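Local coordinates for fructose-bisphosphate aldolase class I (Thermoproteus tenax, PDB 1W8S), which is a class I aldolase of the DeoC/LacD family, built on a TIM-barrel fold and modelled here as an assembly of five chains, at residues E[5-10]-E[136-141]; E[91-96]-E[124-129]. The protein carries 2 engineered substitutions. One frame throughout, in Å; residues are numbered along the deposited sequence.

The two contacts share the helix spanning residues 120-137, and between them they tie it to two different parts of one barrel. Contact 1 joins the residues that follow the end of this helix to the N-terminal helix; contact 2 joins its middle to the short strand 93-94. Their centres lie 19 Å apart, yet they meet through packing of Leu141 CD2 on Leu127 CD1, 4.0 Å apart. Neither contact is built around the bound 1,6-di-O-phosphono-beta-D-fructofuranose: the side chain of Phe8 stays about 12 Å from it, while that of Ser92 comes to about 9 Å, so segment 91-96 of contact 2 comes nearer the ligand than Phe8 of contact 1 does.

Contact 1: E[5-10]-E[136-141]; sequences TEKFLR and KFDLPL
Lys7 turns CG anti to its own backbone N (chi1 -177°) and runs on extended, a course that carries NZ away from helix 4-12 to the chain at Asp138. There NZ donates to Asp138 O at 2.6 Å, approaching almost in line with the carbonyl at a C=O...N angle of 170°. The same ammonium makes a longer, weak salt bridge, with Lys7 NZ 3.5 Å from Asp138 OD2, so one residue receives it through both backbone and carboxylate. Nearer the backbone, the aliphatic part of Lys7 crosses Pro140 at about a right angle, Lys7 CG lying 4.2 Å from Pro140 CG.

With its CG anti to the backbone N (chi1 -174°), Phe8 presents a ring edge to Pro140 CB, which lies 3.9 Å from Phe8 CB. Pro140 CG meanwhile rests 3.8 Å from Phe8 N, wedging the proline against the helix backbone. Beyond the contact, Phe8 stacks on Phe12 and Pro140 touches Ala108 of strand 108-113. Asp138, with its positive phi, closes helix 120-137 in a Schellman motif, and the chain then enters strand 141-145: an alpha-to-beta connection of a TIM barrel, covered here by the N-terminal helix.

Contact 2: E[91-96]-E[124-129]; sequences VSVANC and FEELAR
Glu126 OE1 is gripped from two quarters: by the backbone N-H of Ala94 across the contact and by a hydrogen bond with Tyr111 OH. The N-H bond is short, with Ala94 N 2.8 Å from Glu126 OE1, and moderately bent, the angle at hydrogen being 149°. Its donor does not lie in the carboxylate plane but approaches from above, 41° out of it. Close by, Val93 CA comes to 3.3 Å from Glu126 OE1, so the oxygen also lies close to the backbone just before the donor.

The other oxygen works through water. Water 1 donates to Glu126 OE2 at 2.6 Å and to Ala94 O at 2.7 Å, so the carboxylate takes the N-H of Ala94 directly and reaches the carbonyl of the same residue through a bridge. The methyl of Ala94 points toward the helix and meets the carboxylate itself, with CB 3.6 Å from Glu126 OE2. Glu126 spans the gap because its CG stands anti to the backbone N (chi1 -173°) and the chain continues extended. With both oxygens engaged, rotation of the carboxylate is probably restricted.

Neighbouring subunits border both elements: Ala128 packs on Ala94 of a second subunit, and Val93 on Glu125 of a third. Ser92 O accepts from Asn80 ND2. Next to Glu126 in the helix, Leu127 packs on Tyr111 and Ile113 of strand 108-113, so helix 120-137 is seated on a barrel strand while Glu126 reaches to strand 93-94, itself paired antiparallel with strand 75-81.

Contact 1: E[5-10]-E[136-141]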
# COMPACT_ATOMS: atom_id res chain seq x y z
N THR E 5 30.29 -1.76 11.02
CA THR E 5 30.45 -1.86 12.46
C THR E 5 31.79 -1.24 12.84
O THR E 5 31.87 -0.40 13.74
CB THR E 5 30.39 -3.31 12.89
OG1 THR E 5 29.08 -3.83 12.67
CG2 THR E 5 30.65 -3.45 14.40
N GLU E 6 32.85 -1.59 12.11
CA GLU E 6 34.16 -1.01 12.39
C GLU E 6 34.16 0.51 12.22
O GLU E 6 34.78 1.19 13.00
CB GLU E 6 35.27 -1.67 11.55
CG GLU E 6 35.49 -3.14 11.90
CD GLU E 6 36.55 -3.82 11.03
OE1 GLU E 6 36.84 -3.32 9.90
OE2 GLU E 6 37.10 -4.85 11.48
N LYS E 7 33.43 1.03 11.23
CA LYS E 7 33.31 2.47 11.05
C LYS E 7 32.55 3.12 12.20
O LYS E 7 32.94 4.18 12.70
CB LYS E 7 32.59 2.77 9.73
CG LYS E 7 32.49 4.23 9.40
CD LYS E 7 32.03 4.44 7.96
CE LYS E 7 32.40 5.81 7.46
NZ LYS E 7 31.44 6.29 6.40
N PHE E 8 31.46 2.47 12.62
CA PHE E 8 30.70 2.89 13.78
C PHE E 8 31.58 3.01 15.03
O PHE E 8 31.57 4.03 15.71
CB PHE E 8 29.54 1.96 14.06
CG PHE E 8 28.66 2.45 15.16
CD1 PHE E 8 27.69 3.41 14.92
CD2 PHE E 8 28.88 2.01 16.47
CE1 PHE E 8 26.91 3.90 15.97
CE2 PHE E 8 28.12 2.51 17.51
CZ PHE E 8 27.13 3.44 17.27
N LEU E 9 32.35 1.97 15.33
CA LEU E 9 33.22 1.96 16.50
C LEU E 9 34.29 3.03 16.43
O LEU E 9 34.64 3.62 17.44
CB LEU E 9 33.85 0.58 16.65
CG LEU E 9 32.81 -0.53 16.93
CD1 LEU E 9 33.43 -1.91 16.84
CD2 LEU E 9 32.19 -0.34 18.29
N ARG E 10 34.82 3.29 15.23
CA ARG E 10 35.86 4.30 15.07
C ARG E 10 35.32 5.68 15.40
O ARG E 10 36.01 6.48 16.02
CB ARG E 10 36.42 4.33 13.65
CG ARG E 10 37.39 3.20 13.33
CD ARG E 10 38.11 3.38 11.99
NE ARG E 10 37.43 2.65 10.91
CZ ARG E 10 36.82 3.21 9.87
NH1 ARG E 10 36.24 2.43 8.96
NH2 ARG E 10 36.78 4.54 9.73
N LYS E 136 24.99 1.57 0.59
CA LYS E 136 25.33 2.34 -0.60
C LYS E 136 26.10 3.63 -0.23
O LYS E 136 27.05 4.03 -0.90
CB LYS E 136 24.04 2.71 -1.35
CG LYS E 136 24.17 3.72 -2.45
CD LYS E 136 22.80 3.83 -3.20
CE LYS E 136 22.75 4.98 -4.15
NZ LYS E 136 21.41 5.16 -4.78
N PHE E 137 25.62 4.31 0.81
CA PHE E 137 26.18 5.59 1.26
C PHE E 137 27.27 5.40 2.33
O PHE E 137 27.84 6.38 2.80
CB PHE E 137 25.06 6.50 1.76
CG PHE E 137 24.22 7.09 0.64
CD1 PHE E 137 24.66 8.22 -0.02
CD2 PHE E 137 23.01 6.50 0.22
CE1 PHE E 137 23.92 8.76 -1.04
CE2 PHE E 137 22.26 7.04 -0.82
CZ PHE E 137 22.72 8.18 -1.46
N ASP E 138 27.58 4.15 2.67
CA ASP E 138 28.60 3.79 3.70
C ASP E 138 28.35 4.54 5.02
O ASP E 138 29.27 5.12 5.59
CB ASP E 138 30.01 4.09 3.14
CG ASP E 138 31.09 3.20 3.75
OD1 ASP E 138 30.94 1.96 3.82
OD2 ASP E 138 32.14 3.69 4.18
N LEU E 139 27.09 4.54 5.46
CA LEU E 139 26.69 5.08 6.77
C LEU E 139 26.25 3.90 7.63
O LEU E 139 25.34 3.18 7.22
CB LEU E 139 25.50 6.03 6.58
CG LEU E 139 25.63 7.44 7.11
CD1 LEU E 139 26.94 8.06 6.71
CD2 LEU E 139 24.47 8.29 6.68
N PRO E 140 26.87 3.66 8.80
CA PRO E 140 26.41 2.60 9.69
C PRO E 140 24.95 2.73 10.09
O PRO E 140 24.50 3.83 10.28
CB PRO E 140 27.30 2.77 10.92
CG PRO E 140 28.52 3.46 10.41
CD PRO E 140 28.04 4.38 9.34
N LEU E 141 24.25 1.60 10.17
CA LEU E 141 22.87 1.52 10.59
C LEU E 141 22.78 1.06 12.02
O LEU E 141 23.27 -0.02 12.35
CB LEU E 141 22.13 0.54 9.69
CG LEU E 141 20.70 0.18 10.05
CD1 LEU E 141 19.83 1.40 9.95
CD2 LEU E 141 20.25 -0.98 9.14

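Contact 2: E[91-96]-E[124-129]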
# COMPACT_ATOMS: atom_id res chain seq x y z
N VAL E 91 3.89 1.47 15.24
CA VAL E 91 4.50 1.61 13.94
C VAL E 91 5.21 2.94 13.87
O VAL E 91 4.72 3.94 14.38
CB VAL E 91 3.45 1.43 12.83
CG1 VAL E 91 2.52 2.60 12.80
CG2 VAL E 91 4.11 1.21 11.48
N SER E 92 6.38 2.95 13.27
CA SER E 92 7.19 4.17 13.14
C SER E 92 7.80 4.15 11.72
O SER E 92 8.56 3.24 11.41
CB SER E 92 8.30 4.16 14.18
OG SER E 92 9.03 5.40 14.18
N VAL E 93 7.39 5.09 10.86
CA VAL E 93 7.87 5.11 9.48
C VAL E 93 8.89 6.22 9.25
O VAL E 93 8.94 7.21 9.97
CB VAL E 93 6.72 5.28 8.46
CG1 VAL E 93 5.72 4.18 8.58
CG2 VAL E 93 6.06 6.60 8.63
N ALA E 94 9.71 6.03 8.22
CA ALA E 94 10.76 6.98 7.92
C ALA E 94 10.18 8.30 7.50
O ALA E 94 9.24 8.36 6.72
CB ALA E 94 11.66 6.43 6.79
N ASN E 95 10.72 9.37 8.06
CA ASN E 95 10.39 10.72 7.62
C ASN E 95 11.57 11.38 6.89
O ASN E 95 11.52 12.58 6.56
CB ASN E 95 9.96 11.61 8.80
CG ASN E 95 10.99 11.71 9.86
OD1 ASN E 95 12.05 12.31 9.66
ND2 ASN E 95 10.70 11.13 11.02
N CYS E 96 12.61 10.59 6.68
CA CYS E 96 13.89 11.03 6.09
C CYS E 96 14.52 9.85 5.40
O CYS E 96 14.38 8.71 5.88
CB CYS E 96 14.82 11.51 7.20
SG CYS E 96 16.31 12.40 6.66
N PHE E 124 9.87 -3.88 8.92
CA PHE E 124 10.87 -4.74 8.30
C PHE E 124 11.00 -4.42 6.80
O PHE E 124 12.10 -4.32 6.26
CB PHE E 124 10.52 -6.22 8.48
CG PHE E 124 10.62 -6.73 9.91
CD1 PHE E 124 11.04 -5.92 10.97
CD2 PHE E 124 10.32 -8.05 10.18
CE1 PHE E 124 11.12 -6.43 12.27
CE2 PHE E 124 10.43 -8.56 11.46
CZ PHE E 124 10.81 -7.75 12.51
N GLU E 125 9.88 -4.20 6.12
CA GLU E 125 9.90 -3.80 4.72
C GLU E 125 10.70 -2.50 4.45
O GLU E 125 11.56 -2.42 3.54
CB GLU E 125 8.46 -3.71 4.20
CG GLU E 125 8.32 -3.17 2.81
CD GLU E 125 6.88 -3.19 2.30
OE1 GLU E 125 5.98 -3.79 2.96
OE2 GLU E 125 6.69 -2.60 1.21
N GLU E 126 10.41 -1.47 5.23
CA GLU E 126 11.11 -0.20 5.11
C GLU E 126 12.57 -0.30 5.51
O GLU E 126 13.48 0.22 4.81
CB GLU E 126 10.41 0.86 5.92
CG GLU E 126 10.98 2.24 5.71
CD GLU E 126 10.00 3.28 6.19
OE1 GLU E 126 9.80 3.33 7.42
OE2 GLU E 126 9.42 4.00 5.35
N LEU E 127 12.84 -0.99 6.60
CA LEU E 127 14.20 -1.19 7.03
C LEU E 127 15.05 -1.82 5.93
O LEU E 127 16.22 -1.50 5.79
CB LEU E 127 14.23 -2.05 8.29
CG LEU E 127 15.59 -2.26 8.93
CD1 LEU E 127 16.26 -0.92 9.17
CD2 LEU E 127 15.45 -3.03 10.22
N ALA E 128 14.47 -2.70 5.14
CA ALA E 128 15.20 -3.33 4.05
C ALA E 128 15.72 -2.29 3.08
O ALA E 128 16.84 -2.41 2.60
CB ALA E 128 14.34 -4.29 3.30
N ARG E 129 14.91 -1.28 2.81
CA ARG E 129 15.32 -0.23 1.90
C ARG E 129 16.36 0.69 2.55
O ARG E 129 17.31 1.15 1.89
CB ARG E 129 14.10 0.59 1.43
CG ARG E 129 13.08 -0.25 0.61
CD ARG E 129 12.01 0.60 -0.11
NE ARG E 129 10.99 1.07 0.83
CZ ARG E 129 9.87 0.42 1.15
NH1 ARG E 129 9.58 -0.76 0.61
NH2 ARG E 129 9.02 0.96 2.04
O HOH W 1 8.39 6.36 5.14